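Local coordinates for putative Outer membrane protein (Helicobacter pylori, PDB 6GW5) that acts as the SabA adhesin, whose extracellular domain, the part described here, probably binds sialylated Lewis-type glycans on host cells, at residues Q14-V22 and T358-S366; I61-V72 and I220-V231. All coordinates share one frame; numbering follows the deposited sequence.

Contact 1: Q14-V22 and T358-S366; sequences QLSQYLNQV and TYNNAKNLS
Tyr18 and Leu365 meet because their first torsions send them into the gap between two helices: CG of Tyr18 lies beside its backbone N (chi1 -71°), while CG of Leu365 lies anti to its N (chi1 -178°) and carries CD2 across to the other helix. There CD2 approaches CE2 of Tyr18 at 3.6 Å, the two side chains crossing at about a right angle, and it also comes within 4.0 Å of CB of Leu15. Asn361 lies over one face of the Tyr18 ring. Its CB sits 3.8 Å from the ring centroid in a CH-pi contact, displaced from the centre toward CZ and CE2. Asn361, Leu365, Thr358 and Ala362 form the hole that receives Tyr18, a knob-into-hole of the kind found in coiled coils; helix 3-32 falls largely in a predicted coiled coil. Here it runs near-antiparallel to helix 348-370, the segment axes 9.4 Å apart and at 150°. The small Ala362 lets the backbones draw near, its CB lying 3.9 Å from CB of Tyr18 and 4.0 Å from CD1 of Leu15. One turn earlier, Thr358 splits its roles. Its methyl CG2 faces the other helix, packing against CG2 of Val22 at 3.7 Å, whereas OG1 hydrogen-bonds to the carbonyl of Glu354. The carboxylate of that same glutamate accepts a bond from the amide of Gln21, so Glu354 links helix 3-32 to helix 348-370 at the edge of the contact. On the flank where Leu15 and Val22 are buried, strand 383-384 and helix 403-415 cover the seam.

Contact 2: I61-V72 and I220-V231; sequences IFNAVQAVITSV and IKAMIPILQQAV
Leu227 reaches into the surface of helix 60-79 and fills the middle of this interface. Its CG, anti to the carbonyl carbon (chi1 -79°), directs the fork at that helix, where the methyls find different partners: CD2 lies against CB of Ala64 at 3.8 Å, and CD1 sits at the same distance from CG2 of Val65 while meeting CG2 of Val68 end to end at 3.5 Å. Val68 is shared further, for the same CG2 touches SD of the extended Met223 at 3.6 Å. At one end CG2 of Val72 packs on CG2 of Ile220 at 3.4 Å, and Ser71 brings a hydroxyl into this apolar row. The polarity is met locally: OG bonds to the carbonyl O of Val68 at 2.9 Å, on the same face as the backbone N of Val72. At the other end CD1 of Ile61 packs on CB of Ala230 at 3.8 Å. Contact is looser round Ile224, whose CG1 stays 4.2 Å from CG1 of Val68. Away from the seam, 220-231 is more open to solvent at Pro225, Ile226 and the exposed Gln229, while Lys221 and Gln228 lie against helix 167-183; the helix is kinked at Pro225, whose N makes no bond to the preceding turn. With helices 255-283 and 167-183 packed on its flanks, this near-antiparallel pair, at 148°, forms part of the apolar core of a helical bundle.

Overall arrangement
Contact 1 and contact 2 illustrate how one elongated, mostly helical chain can use the same antiparallel pairing in very different surroundings. Their centres lie 50 Å apart, with about 34 Å between nearest atoms, and they share no helix. Contact 2, pairing helices 60-79 and 215-240, is nested along the sequence inside the long loop closed by contact 1, which joins helices 3-32 and 348-370. Contact 1 therefore gathers the two ends of the domain, 39 Å from the chain centre and only partly buried, while contact 2 lies deep in the bundle. This is consistent with a stalk whose termini probably face the membrane and which leads toward the rest of the adhesin domain.

Contact 1: Q14-V22 and T358-S366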
loop_
_atom_site.group_PDB
_atom_site.type_symbol
_atom_site.label_atom_id
_atom_site.label_comp_id
_atom_site.label_asym_id
_atom_site.label_seq_id
_atom_site.Cartn_x
_atom_site.Cartn_y
_atom_site.Cartn_z
ATOM N N GLN A 14 -13.863 -13.765 34.070
ATOM C CA GLN A 14 -14.695 -14.099 32.941
ATOM C C GLN A 14 -15.902 -13.170 32.795
ATOM O O GLN A 14 -16.300 -12.830 31.691
ATOM C CB GLN A 14 -15.180 -15.544 33.035
ATOM C CG GLN A 14 -14.854 -16.354 31.808
ATOM C CD GLN A 14 -15.926 -16.316 30.787
ATOM O OE1 GLN A 14 -17.029 -16.694 31.100
ATOM N NE2 GLN A 14 -15.631 -15.877 29.580
ATOM N N LEU A 15 -16.507 -12.804 33.911
ATOM C CA LEU A 15 -17.624 -11.884 33.878
ATOM C C LEU A 15 -17.143 -10.520 33.360
ATOM O O LEU A 15 -17.792 -9.859 32.550
ATOM C CB LEU A 15 -18.245 -11.761 35.265
ATOM C CG LEU A 15 -19.320 -10.681 35.428
ATOM C CD1 LEU A 15 -20.515 -10.932 34.531
ATOM C CD2 LEU A 15 -19.779 -10.602 36.876
ATOM N N SER A 16 -15.999 -10.110 33.870
ATOM C CA SER A 16 -15.363 -8.877 33.492
ATOM C C SER A 16 -15.091 -8.859 32.019
ATOM O O SER A 16 -15.276 -7.842 31.374
ATOM C CB SER A 16 -14.059 -8.723 34.245
ATOM O OG SER A 16 -13.437 -7.517 33.881
ATOM N N GLN A 17 -14.655 -9.989 31.491
ATOM C CA GLN A 17 -14.433 -10.041 30.079
ATOM C C GLN A 17 -15.765 -9.945 29.343
ATOM O O GLN A 17 -15.852 -9.198 28.394
ATOM C CB GLN A 17 -13.428 -11.130 29.631
ATOM C CG GLN A 17 -13.908 -12.181 28.630
ATOM C CD GLN A 17 -14.394 -11.681 27.262
ATOM O OE1 GLN A 17 -15.484 -12.067 26.880
ATOM N NE2 GLN A 17 -13.630 -10.858 26.539
ATOM N N TYR A 18 -16.811 -10.627 29.793
ATOM C CA TYR A 18 -18.110 -10.522 29.078
ATOM C C TYR A 18 -18.575 -9.060 29.023
ATOM O O TYR A 18 -19.175 -8.620 28.036
ATOM C CB TYR A 18 -19.213 -11.374 29.719
ATOM C CG TYR A 18 -19.110 -12.893 29.592
ATOM C CD1 TYR A 18 -18.718 -13.515 28.393
ATOM C CD2 TYR A 18 -19.504 -13.720 30.662
ATOM C CE1 TYR A 18 -18.658 -14.899 28.288
ATOM C CE2 TYR A 18 -19.478 -15.097 30.556
ATOM C CZ TYR A 18 -19.047 -15.682 29.377
ATOM O OH TYR A 18 -18.988 -17.061 29.291
ATOM N N LEU A 19 -18.332 -8.335 30.111
ATOM C CA LEU A 19 -18.769 -6.953 30.211
ATOM C C LEU A 19 -17.967 -6.063 29.282
ATOM O O LEU A 19 -18.480 -5.106 28.751
ATOM C CB LEU A 19 -18.654 -6.455 31.637
ATOM C CG LEU A 19 -19.517 -7.210 32.651
ATOM C CD1 LEU A 19 -19.273 -6.690 34.064
ATOM C CD2 LEU A 19 -21.008 -7.160 32.339
ATOM N N ASN A 20 -16.703 -6.350 29.091
ATOM C CA ASN A 20 -15.922 -5.540 28.179
ATOM C C ASN A 20 -16.385 -5.768 26.789
ATOM O O ASN A 20 -16.407 -4.852 25.988
ATOM C CB ASN A 20 -14.447 -5.863 28.292
ATOM C CG ASN A 20 -13.792 -5.151 29.459
ATOM O OD1 ASN A 20 -13.716 -5.668 30.526
ATOM N ND2 ASN A 20 -13.367 -3.943 29.243
ATOM N N GLN A 21 -16.745 -7.026 26.531
ATOM C CA GLN A 21 -17.201 -7.496 25.237
ATOM C C GLN A 21 -18.525 -6.796 24.901
ATOM O O GLN A 21 -18.717 -6.287 23.816
ATOM C CB GLN A 21 -17.360 -9.041 25.307
ATOM C CG GLN A 21 -17.562 -9.751 23.993
ATOM C CD GLN A 21 -16.292 -9.915 23.151
ATOM O OE1 GLN A 21 -15.145 -9.775 23.635
ATOM N NE2 GLN A 21 -16.486 -10.242 21.897
ATOM N N VAL A 22 -19.442 -6.774 25.843
ATOM C CA VAL A 22 -20.685 -6.142 25.568
ATOM C C VAL A 22 -20.479 -4.670 25.234
ATOM O O VAL A 22 -21.060 -4.173 24.265
ATOM C CB VAL A 22 -21.636 -6.317 26.748
ATOM C CG1 VAL A 22 -22.838 -5.372 26.616
ATOM C CG2 VAL A 22 -22.072 -7.776 26.820
ATOM N N THR A 358 -23.606 -13.119 24.681
ATOM C CA THR A 358 -22.721 -12.613 25.692
ATOM C C THR A 358 -23.467 -12.008 26.898
ATOM O O THR A 358 -23.016 -12.118 28.015
ATOM C CB THR A 358 -21.743 -11.614 25.078
ATOM O OG1 THR A 358 -21.019 -12.269 24.036
ATOM C CG2 THR A 358 -20.738 -11.106 26.114
ATOM N N TYR A 359 -24.613 -11.400 26.666
ATOM C CA TYR A 359 -25.389 -10.865 27.746
ATOM C C TYR A 359 -25.919 -11.986 28.584
ATOM O O TYR A 359 -25.845 -11.940 29.810
ATOM C CB TYR A 359 -26.544 -10.047 27.191
ATOM C CG TYR A 359 -27.701 -9.846 28.150
ATOM C CD1 TYR A 359 -27.549 -9.150 29.333
ATOM C CD2 TYR A 359 -28.968 -10.343 27.833
ATOM C CE1 TYR A 359 -28.629 -8.969 30.197
ATOM C CE2 TYR A 359 -30.056 -10.148 28.668
ATOM C CZ TYR A 359 -29.881 -9.457 29.851
ATOM O OH TYR A 359 -30.956 -9.239 30.679
ATOM N N ASN A 360 -26.535 -12.956 27.910
ATOM C CA ASN A 360 -27.079 -14.129 28.571
ATOM C C ASN A 360 -26.026 -14.863 29.380
ATOM O O ASN A 360 -26.222 -15.113 30.568
ATOM C CB ASN A 360 -27.794 -15.000 27.583
ATOM C CG ASN A 360 -29.199 -14.497 27.325
ATOM O OD1 ASN A 360 -30.058 -14.470 28.208
ATOM N ND2 ASN A 360 -29.429 -14.057 26.145
ATOM N N ASN A 361 -24.853 -15.050 28.788
ATOM C CA ASN A 361 -23.731 -15.630 29.520
ATOM C C ASN A 361 -23.378 -14.832 30.732
ATOM O O ASN A 361 -23.136 -15.395 31.783
ATOM C CB ASN A 361 -22.481 -15.836 28.642
ATOM C CG ASN A 361 -22.667 -16.952 27.619
ATOM O OD1 ASN A 361 -23.388 -17.933 27.834
ATOM N ND2 ASN A 361 -22.041 -16.797 26.502
ATOM N N ALA A 362 -23.361 -13.518 30.579
ATOM C CA ALA A 362 -22.990 -12.655 31.687
ATOM C C ALA A 362 -24.034 -12.700 32.787
ATOM O O ALA A 362 -23.680 -12.710 33.954
ATOM C CB ALA A 362 -22.766 -11.252 31.214
ATOM N N LYS A 363 -25.305 -12.774 32.403
ATOM C CA LYS A 363 -26.427 -12.765 33.350
ATOM C C LYS A 363 -26.447 -14.070 34.184
ATOM O O LYS A 363 -26.538 -14.029 35.402
ATOM C CB LYS A 363 -27.708 -12.585 32.540
ATOM C CG LYS A 363 -29.095 -12.562 33.223
ATOM C CD LYS A 363 -30.198 -12.617 32.150
ATOM C CE LYS A 363 -31.484 -11.815 32.372
ATOM N NZ LYS A 363 -32.413 -12.451 33.348
ATOM N N ASN A 364 -26.263 -15.207 33.512
ATOM C CA ASN A 364 -26.191 -16.520 34.144
ATOM C C ASN A 364 -24.972 -16.670 35.011
ATOM O O ASN A 364 -25.057 -17.171 36.123
ATOM C CB ASN A 364 -26.182 -17.637 33.106
ATOM C CG ASN A 364 -27.482 -17.723 32.334
ATOM O OD1 ASN A 364 -28.565 -17.444 32.865
ATOM N ND2 ASN A 364 -27.388 -18.110 31.057
ATOM N N LEU A 365 -23.846 -16.190 34.530
ATOM C CA LEU A 365 -22.621 -16.218 35.317
ATOM C C LEU A 365 -22.741 -15.348 36.598
ATOM O O LEU A 365 -22.328 -15.764 37.683
ATOM C CB LEU A 365 -21.417 -15.773 34.463
ATOM C CG LEU A 365 -20.048 -15.797 35.140
ATOM C CD1 LEU A 365 -19.811 -17.143 35.792
ATOM C CD2 LEU A 365 -18.962 -15.513 34.133
ATOM N N SER A 366 -23.321 -14.163 36.477
ATOM C CA SER A 366 -23.516 -13.313 37.671
ATOM C C SER A 366 -24.447 -13.978 38.722
ATOM O O SER A 366 -24.322 -13.713 39.907
ATOM C CB SER A 366 -24.063 -11.918 37.291
ATOM O OG SER A 366 -25.468 -11.929 37.187
#

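Contact 2: I61-V72 and I220-V231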
loop_
_atom_site.group_PDB
_atom_site.type_symbol
_atom_site.label_atom_id
_atom_site.label_comp_id
_atom_site.label_asym_id
_atom_site.label_seq_id
_atom_site.Cartn_x
_atom_site.Cartn_y
_atom_site.Cartn_z
ATOM N N ILE A 61 -2.342 5.879 -7.178
ATOM C CA ILE A 61 -1.736 4.925 -8.111
ATOM C C ILE A 61 -1.096 5.633 -9.340
ATOM O O ILE A 61 0.003 5.260 -9.791
ATOM C CB ILE A 61 -2.701 3.811 -8.500
ATOM C CG1 ILE A 61 -3.191 3.040 -7.252
ATOM C CG2 ILE A 61 -2.030 2.819 -9.466
ATOM C CD1 ILE A 61 -2.110 2.373 -6.406
ATOM N N PHE A 62 -1.722 6.698 -9.832
ATOM C CA PHE A 62 -1.113 7.459 -10.906
ATOM C C PHE A 62 0.256 7.909 -10.453
ATOM O O PHE A 62 1.214 7.736 -11.180
ATOM C CB PHE A 62 -1.956 8.663 -11.331
ATOM C CG PHE A 62 -1.431 9.351 -12.545
ATOM C CD1 PHE A 62 -1.784 8.924 -13.803
ATOM C CD2 PHE A 62 -0.530 10.408 -12.433
ATOM C CE1 PHE A 62 -1.262 9.551 -14.935
ATOM C CE2 PHE A 62 -0.024 11.049 -13.549
ATOM C CZ PHE A 62 -0.390 10.623 -14.810
ATOM N N ASN A 63 0.346 8.470 -9.242
ATOM C CA ASN A 63 1.588 9.098 -8.758
ATOM C C ASN A 63 2.684 8.033 -8.541
ATOM O O ASN A 63 3.846 8.221 -8.879
ATOM C CB ASN A 63 1.305 9.937 -7.503
ATOM C CG ASN A 63 0.432 11.162 -7.781
ATOM O OD1 ASN A 63 0.355 11.623 -8.907
ATOM N ND2 ASN A 63 -0.263 11.656 -6.749
ATOM N N ALA A 64 2.277 6.894 -8.031
ATOM C CA ALA A 64 3.159 5.756 -7.914
ATOM C C ALA A 64 3.683 5.301 -9.259
ATOM O O ALA A 64 4.859 5.032 -9.382
ATOM C CB ALA A 64 2.458 4.621 -7.177
ATOM N N VAL A 65 2.849 5.293 -10.289
ATOM C CA VAL A 65 3.331 4.999 -11.644
ATOM C C VAL A 65 4.367 6.022 -12.138
ATOM O O VAL A 65 5.411 5.641 -12.634
ATOM C CB VAL A 65 2.160 4.918 -12.665
ATOM C CG1 VAL A 65 2.647 4.989 -14.122
ATOM C CG2 VAL A 65 1.360 3.653 -12.442
ATOM N N GLN A 66 4.040 7.302 -12.054
ATOM C CA GLN A 66 4.992 8.343 -12.338
ATOM C C GLN A 66 6.363 8.070 -11.760
ATOM O O GLN A 66 7.367 8.138 -12.457
ATOM C CB GLN A 66 4.513 9.668 -11.735
ATOM C CG GLN A 66 4.082 10.690 -12.760
ATOM C CD GLN A 66 5.239 11.078 -13.678
ATOM O OE1 GLN A 66 6.197 11.761 -13.274
ATOM N NE2 GLN A 66 5.160 10.625 -14.908
ATOM N N ALA A 67 6.413 7.823 -10.456
ATOM C CA ALA A 67 7.668 7.653 -9.806
ATOM C C ALA A 67 8.385 6.426 -10.362
ATOM O O ALA A 67 9.605 6.461 -10.547
ATOM C CB ALA A 67 7.491 7.549 -8.288
ATOM N N VAL A 68 7.651 5.339 -10.576
ATOM C CA VAL A 68 8.261 4.099 -11.065
ATOM C C VAL A 68 8.786 4.289 -12.505
ATOM O O VAL A 68 9.885 3.848 -12.824
ATOM C CB VAL A 68 7.308 2.889 -10.953
ATOM C CG1 VAL A 68 7.898 1.638 -11.605
ATOM C CG2 VAL A 68 6.994 2.574 -9.498
ATOM N N ILE A 69 8.022 4.953 -13.353
ATOM C CA ILE A 69 8.479 5.197 -14.713
ATOM C C ILE A 69 9.684 6.084 -14.701
ATOM O O ILE A 69 10.659 5.808 -15.360
ATOM C CB ILE A 69 7.413 5.887 -15.577
ATOM C CG1 ILE A 69 6.198 4.986 -15.804
ATOM C CG2 ILE A 69 7.990 6.301 -16.919
ATOM C CD1 ILE A 69 6.524 3.558 -16.150
ATOM N N THR A 70 9.618 7.173 -13.966
ATOM C CA THR A 70 10.774 8.036 -13.800
ATOM C C THR A 70 12.012 7.155 -13.433
ATOM O O THR A 70 13.092 7.283 -14.019
ATOM C CB THR A 70 10.482 9.086 -12.709
ATOM O OG1 THR A 70 9.525 10.048 -13.193
ATOM C CG2 THR A 70 11.749 9.791 -12.209
ATOM N N SER A 71 11.843 6.311 -12.426
ATOM C CA SER A 71 12.942 5.568 -11.881
ATOM C C SER A 71 13.473 4.531 -12.917
ATOM O O SER A 71 14.638 4.243 -12.947
ATOM C CB SER A 71 12.539 4.916 -10.545
ATOM O OG SER A 71 11.889 3.690 -10.789
ATOM N N VAL A 72 12.598 4.031 -13.781
ATOM C CA VAL A 72 12.979 3.129 -14.849
ATOM C C VAL A 72 13.808 3.861 -15.885
ATOM O O VAL A 72 14.870 3.378 -16.258
ATOM C CB VAL A 72 11.756 2.457 -15.498
ATOM C CG1 VAL A 72 12.134 1.723 -16.779
ATOM C CG2 VAL A 72 11.148 1.465 -14.525
ATOM N N ILE A 220 13.446 -1.764 -8.649
ATOM C CA ILE A 220 12.680 -1.084 -9.654
ATOM C C ILE A 220 11.904 -2.136 -10.434
ATOM O O ILE A 220 10.700 -1.995 -10.643
ATOM C CB ILE A 220 13.577 -0.254 -10.566
ATOM C CG1 ILE A 220 14.103 0.932 -9.803
ATOM C CG2 ILE A 220 12.796 0.269 -11.763
ATOM C CD1 ILE A 220 15.309 1.556 -10.441
ATOM N N LYS A 221 12.581 -3.214 -10.820
ATOM C CA LYS A 221 11.931 -4.293 -11.551
ATOM C C LYS A 221 10.706 -4.869 -10.825
ATOM O O LYS A 221 9.666 -5.100 -11.446
ATOM C CB LYS A 221 12.932 -5.420 -11.799
ATOM C CG LYS A 221 12.518 -6.400 -12.866
ATOM C CD LYS A 221 13.715 -7.232 -13.315
ATOM C CE LYS A 221 13.279 -8.303 -14.309
ATOM N NZ LYS A 221 12.663 -9.469 -13.618
ATOM N N ALA A 222 10.836 -5.093 -9.520
ATOM C CA ALA A 222 9.751 -5.674 -8.708
ATOM C C ALA A 222 8.563 -4.733 -8.525
ATOM O O ALA A 222 7.467 -5.185 -8.223
ATOM C CB ALA A 222 10.272 -6.105 -7.355
ATOM N N MET A 223 8.779 -3.433 -8.738
ATOM C CA MET A 223 7.702 -2.434 -8.662
ATOM C C MET A 223 6.650 -2.599 -9.732
ATOM O O MET A 223 5.480 -2.280 -9.512
ATOM C CB MET A 223 8.253 -1.018 -8.816
ATOM C CG MET A 223 9.218 -0.621 -7.732
ATOM S SD MET A 223 9.864 1.029 -7.958
ATOM C CE MET A 223 11.010 1.084 -6.590
ATOM N N ILE A 224 7.074 -3.067 -10.894
ATOM C CA ILE A 224 6.216 -3.028 -12.060
ATOM C C ILE A 224 5.030 -3.977 -11.935
ATOM O O ILE A 224 3.903 -3.548 -12.152
ATOM C CB ILE A 224 7.016 -3.246 -13.354
ATOM C CG1 ILE A 224 7.981 -2.070 -13.535
ATOM C CG2 ILE A 224 6.094 -3.268 -14.554
ATOM C CD1 ILE A 224 8.928 -2.191 -14.713
ATOM N N PRO A 225 5.272 -5.261 -11.607
ATOM C CA PRO A 225 4.161 -6.164 -11.410
ATOM C C PRO A 225 3.234 -5.741 -10.293
ATOM O O PRO A 225 2.018 -5.958 -10.387
ATOM C CB PRO A 225 4.819 -7.509 -11.079
ATOM C CG PRO A 225 6.214 -7.232 -10.805
ATOM C CD PRO A 225 6.542 -5.986 -11.592
ATOM N N ILE A 226 3.776 -5.122 -9.263
ATOM C CA ILE A 226 2.908 -4.592 -8.192
ATOM C C ILE A 226 1.931 -3.543 -8.714
ATOM O O ILE A 226 0.748 -3.590 -8.423
ATOM C CB ILE A 226 3.730 -4.029 -7.024
ATOM C CG1 ILE A 226 4.316 -5.205 -6.226
ATOM C CG2 ILE A 226 2.861 -3.142 -6.124
ATOM C CD1 ILE A 226 5.503 -4.853 -5.372
ATOM N N LEU A 227 2.439 -2.589 -9.474
ATOM C CA LEU A 227 1.579 -1.547 -9.981
ATOM C C LEU A 227 0.607 -2.052 -11.028
ATOM O O LEU A 227 -0.475 -1.501 -11.159
ATOM C CB LEU A 227 2.405 -0.429 -10.557
ATOM C CG LEU A 227 2.998 0.527 -9.527
ATOM C CD1 LEU A 227 3.686 1.630 -10.298
ATOM C CD2 LEU A 227 1.949 1.100 -8.594
ATOM N N GLN A 228 0.987 -3.095 -11.762
ATOM C CA GLN A 228 0.074 -3.691 -12.707
ATOM C C GLN A 228 -1.104 -4.305 -11.962
ATOM O O GLN A 228 -2.222 -4.212 -12.430
ATOM C CB GLN A 228 0.768 -4.730 -13.576
ATOM C CG GLN A 228 1.606 -4.090 -14.671
ATOM C CD GLN A 228 2.488 -5.070 -15.460
ATOM O OE1 GLN A 228 3.052 -6.022 -14.918
ATOM N NE2 GLN A 228 2.615 -4.816 -16.750
ATOM N N GLN A 229 -0.868 -4.928 -10.810
ATOM C CA GLN A 229 -1.982 -5.431 -10.019
ATOM C C GLN A 229 -2.833 -4.298 -9.508
ATOM O O GLN A 229 -4.048 -4.405 -9.502
ATOM C CB GLN A 229 -1.517 -6.265 -8.834
ATOM C CG GLN A 229 -1.245 -7.724 -9.176
ATOM C CD GLN A 229 -0.082 -8.314 -8.411
ATOM O OE1 GLN A 229 0.279 -7.870 -7.334
ATOM N NE2 GLN A 229 0.551 -9.297 -9.007
ATOM N N ALA A 230 -2.182 -3.231 -9.067
ATOM C CA ALA A 230 -2.889 -2.075 -8.497
ATOM C C ALA A 230 -3.730 -1.347 -9.527
ATOM O O ALA A 230 -4.823 -0.867 -9.228
ATOM C CB ALA A 230 -1.895 -1.097 -7.896
ATOM N N VAL A 231 -3.229 -1.295 -10.750
ATOM C CA VAL A 231 -3.979 -0.686 -11.831
ATOM C C VAL A 231 -5.273 -1.464 -12.122
ATOM O O VAL A 231 -6.328 -0.867 -12.289
ATOM C CB VAL A 231 -3.096 -0.562 -13.077
ATOM C CG1 VAL A 231 -3.929 -0.322 -14.333
ATOM C CG2 VAL A 231 -2.127 0.584 -12.877
#